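Local coordinates for protein thymidylate synthase thyX (Helicobacter pylori, PDB 3N3Y) that probably catalyses the reductive methylation of dUMP to dTMP with FAD as cofactor, methylenetetrahydrofolate as methyl donor and NADPH as reductant, working as a homotetramer, at residues L178-S183 and E211-H216. Residues are numbered along the deposited sequence; the frame is centred on the assembly and turned at random.
Sequences LLTLRS and EDCLKH. With FAD (flavin-adenine dinucleotide), chain F.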
loop_
_atom_site.group_PDB
_atom_site.type_symbol
_atom_site.label_atom_id
_atom_site.label_comp_id
_atom_site.label_asym_id
_atom_site.label_seq_id
_atom_site.Cartn_x
_atom_site.Cartn_y
_atom_site.Cartn_z
ATOM N N LEU A 178 12.473 -0.513 7.489
ATOM C CA LEU A 178 13.014 0.788 7.862
ATOM C C LEU A 178 14.367 0.679 8.585
ATOM O O LEU A 178 15.345 1.306 8.167
ATOM C CB LEU A 178 12.013 1.559 8.731
ATOM C CG LEU A 178 12.404 2.989 9.136
ATOM C CD1 LEU A 178 12.785 3.797 7.911
ATOM C CD2 LEU A 178 11.270 3.691 9.889
ATOM N N LEU A 179 14.413 -0.116 9.657
ATOM C CA LEU A 179 15.622 -0.253 10.465
ATOM C C LEU A 179 16.789 -0.780 9.654
ATOM O O LEU A 179 17.911 -0.298 9.794
ATOM C CB LEU A 179 15.392 -1.141 11.676
ATOM C CG LEU A 179 14.393 -0.614 12.703
ATOM C CD1 LEU A 179 14.317 -1.559 13.887
ATOM C CD2 LEU A 179 14.772 0.768 13.163
ATOM N N THR A 180 16.522 -1.744 8.786
ATOM C CA THR A 180 17.564 -2.289 7.926
ATOM C C THR A 180 18.136 -1.254 6.946
ATOM O O THR A 180 19.350 -1.080 6.860
ATOM C CB THR A 180 17.043 -3.502 7.144
ATOM O OG1 THR A 180 16.580 -4.480 8.073
ATOM C CG2 THR A 180 18.140 -4.114 6.271
ATOM N N LEU A 181 17.259 -0.577 6.207
ATOM C CA LEU A 181 17.687 0.403 5.200
ATOM C C LEU A 181 18.402 1.622 5.813
ATOM O O LEU A 181 19.347 2.146 5.233
ATOM C CB LEU A 181 16.488 0.871 4.353
ATOM C CG LEU A 181 15.899 -0.087 3.304
ATOM C CD1 LEU A 181 14.491 0.305 2.896
ATOM C CD2 LEU A 181 16.790 -0.180 2.070
ATOM N N ARG A 182 17.952 2.066 6.983
ATOM C CA ARG A 182 18.394 3.346 7.519
ATOM C C ARG A 182 19.490 3.249 8.586
ATOM O O ARG A 182 20.062 4.264 8.957
ATOM C CB ARG A 182 17.202 4.162 8.039
ATOM C CG ARG A 182 16.129 4.417 6.979
ATOM C CD ARG A 182 16.700 5.191 5.796
ATOM N NE ARG A 182 15.662 5.545 4.836
ATOM C CZ ARG A 182 15.849 6.316 3.760
ATOM N NH1 ARG A 182 17.040 6.836 3.505
ATOM N NH2 ARG A 182 14.835 6.569 2.939
ATOM N N SER A 183 19.779 2.042 9.065
ATOM C CA SER A 183 20.883 1.819 9.988
ATOM C C SER A 183 22.138 1.431 9.206
ATOM O O SER A 183 23.215 1.252 9.777
ATOM C CB SER A 183 20.540 0.728 11.017
ATOM O OG SER A 183 20.517 -0.562 10.419
ATOM N N GLU A 211 16.320 -6.672 16.857
ATOM C CA GLU A 211 17.723 -6.520 17.250
ATOM C C GLU A 211 18.709 -6.678 16.085
ATOM O O GLU A 211 19.707 -5.953 16.003
ATOM C CB GLU A 211 18.072 -7.489 18.387
ATOM C CG GLU A 211 17.762 -8.948 18.069
ATOM C CD GLU A 211 17.852 -9.856 19.296
ATOM O OE1 GLU A 211 17.033 -10.813 19.398
ATOM O OE2 GLU A 211 18.736 -9.609 20.156
ATOM N N ASP A 212 18.413 -7.608 15.182
ATOM C CA ASP A 212 19.351 -7.995 14.129
ATOM C C ASP A 212 19.241 -7.179 12.828
ATOM O O ASP A 212 20.107 -7.283 11.955
ATOM C CB ASP A 212 19.222 -9.497 13.843
ATOM C CG ASP A 212 19.289 -10.340 15.117
ATOM O OD1 ASP A 212 20.194 -10.102 15.951
ATOM O OD2 ASP A 212 18.430 -11.236 15.287
ATOM N N CYS A 213 18.177 -6.384 12.698
ATOM C CA CYS A 213 18.052 -5.432 11.585
ATOM C C CYS A 213 19.224 -4.448 11.571
ATOM O O CYS A 213 19.760 -4.119 10.510
ATOM C CB CYS A 213 16.739 -4.632 11.675
ATOM S SG CYS A 213 15.204 -5.590 11.555
ATOM N N LEU A 214 19.603 -3.995 12.765
ATOM C CA LEU A 214 20.661 -3.003 12.958
ATOM C C LEU A 214 22.060 -3.583 12.743
ATOM O O LEU A 214 23.042 -2.841 12.651
ATOM C CB LEU A 214 20.571 -2.419 14.368
ATOM C CG LEU A 214 19.220 -1.845 14.791
ATOM C CD1 LEU A 214 19.268 -1.397 16.249
ATOM C CD2 LEU A 214 18.840 -0.689 13.891
ATOM N N LYS A 215 22.145 -4.911 12.686
ATOM C CA LYS A 215 23.409 -5.597 12.429
ATOM C C LYS A 215 23.753 -5.552 10.941
ATOM O O LYS A 215 22.973 -6.004 10.091
ATOM C CB LYS A 215 23.348 -7.056 12.903
ATOM C CG LYS A 215 23.163 -7.231 14.408
ATOM C CD LYS A 215 23.106 -8.705 14.796
ATOM C CE LYS A 215 22.943 -8.876 16.307
ATOM N NZ LYS A 215 22.750 -10.305 16.716
ATOM N N HIS A 216 24.922 -4.999 10.630
ATOM C CA HIS A 216 25.404 -4.946 9.253
ATOM C C HIS A 216 26.858 -5.429 9.189
ATOM O O HIS A 216 27.602 -5.326 10.173
ATOM C CB HIS A 216 25.275 -3.524 8.675
ATOM C CG HIS A 216 23.860 -3.033 8.562
ATOM N ND1 HIS A 216 23.010 -3.425 7.547
ATOM C CD2 HIS A 216 23.151 -2.168 9.329
ATOM C CE1 HIS A 216 21.841 -2.829 7.695
ATOM N NE2 HIS A 216 21.899 -2.060 8.769
ATOM O OXT HIS A 216 27.320 -5.933 8.160
HETATM P PA FAD F . 8.235 1.374 1.660
HETATM O O1A FAD F . 7.710 1.602 3.056
HETATM O O2A FAD F . 7.933 2.463 0.664
HETATM O O5B FAD F . 7.725 -0.053 1.155
HETATM C C5B FAD F . 7.772 -1.182 2.008
HETATM C C4B FAD F . 7.765 -2.379 1.085
HETATM O O4B FAD F . 6.537 -2.383 0.372
HETATM C C3B FAD F . 8.849 -2.242 0.030
HETATM O O3B FAD F . 10.074 -2.807 0.452
HETATM C C2B FAD F . 8.257 -2.930 -1.176
HETATM O O2B FAD F . 8.464 -4.311 -1.032
HETATM C C1B FAD F . 6.770 -2.725 -0.979
HETATM N N9A FAD F . 6.175 -1.655 -1.788
HETATM C C8A FAD F . 5.662 -0.484 -1.304
HETATM N N7A FAD F . 5.166 0.205 -2.354
HETATM C C5A FAD F . 5.351 -0.510 -3.487
HETATM C C6A FAD F . 5.044 -0.250 -4.817
HETATM N N6A FAD F . 4.280 0.800 -5.156
HETATM N N1A FAD F . 5.376 -1.197 -5.759
HETATM C C2A FAD F . 6.001 -2.371 -5.392
HETATM N N3A FAD F . 6.303 -2.616 -4.077
HETATM C C4A FAD F . 5.984 -1.688 -3.145
HETATM N N1 FAD F . 15.056 7.480 -3.572
HETATM C C2 FAD F . 15.225 8.268 -4.703
HETATM O O2 FAD F . 14.262 8.655 -5.361
HETATM N N3 FAD F . 16.484 8.645 -5.106
HETATM C C4 FAD F . 17.582 8.228 -4.382
HETATM O O4 FAD F . 18.705 8.574 -4.752
HETATM C C4X FAD F . 17.415 7.433 -3.245
HETATM N N5 FAD F . 18.509 7.018 -2.530
HETATM C C5X FAD F . 18.362 6.247 -1.399
HETATM C C6 FAD F . 19.502 5.861 -0.694
HETATM C C7 FAD F . 19.376 5.078 0.444
HETATM C C7M FAD F . 20.610 4.658 1.200
HETATM C C8 FAD F . 18.110 4.692 0.883
HETATM C C8M FAD F . 17.991 3.845 2.119
HETATM C C9 FAD F . 16.968 5.075 0.173
HETATM C C9A FAD F . 17.085 5.866 -0.976
HETATM N N10 FAD F . 15.970 6.275 -1.701
HETATM C C10 FAD F . 16.143 7.060 -2.832
HETATM C "C1'" FAD F . 14.572 5.898 -1.278
HETATM C "C2'" FAD F . 14.153 4.518 -1.787
HETATM O "O2'" FAD F . 14.041 4.531 -3.189
HETATM C "C3'" FAD F . 12.821 4.061 -1.169
HETATM O "O3'" FAD F . 11.726 4.829 -1.625
HETATM C "C4'" FAD F . 12.830 4.135 0.358
HETATM O "O4'" FAD F . 14.042 3.589 0.837
HETATM C "C5'" FAD F . 11.658 3.351 0.940
HETATM O "O5'" FAD F . 11.900 1.988 0.643
HETATM P P FAD F . 10.734 0.877 0.478
HETATM O O1P FAD F . 11.339 -0.502 0.574
HETATM O O2P FAD F . 9.981 1.076 -0.808
HETATM O O3P FAD F . 9.818 1.114 1.777
#
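The hydroxyl of S183, the residue following R182, meets H216, the last residue of the chain. S183 CB packs on L214 CD2 at 3.6 Å and lies at the edge of the H216 ring. With chi1 at 72°, S183 OG sits between the backbone N and the carbonyl carbon, where it accepts a short hydrogen bond of 2.6 Å from H216 NE2. OG is nearly in the imidazole plane, 5° out of it, and donates in turn to L179 O one turn back (2.7 Å). S183 N bonds to that carbonyl as well, from the opposite face of its plane, so two donors grip L179 O. At the ring edge H216 CE1 comes to 3.2 Å from T180 O. Beside these bonds, C213 CB rests on L179 CB at 3.7 Å and on T180 OG1, which is hydrogen-bonded to Q176 O. On the far side of the same helical turn, the R182 guanidinium lies with one face against the flavin methyl C8M (3.4 Å from NH1), while its NH2 bonds to dUMP O2. The C-terminal tail thus packs against the helix that contributes L181 and R182 to the FAD pocket, and R182 also to the dUMP site, of ThyX.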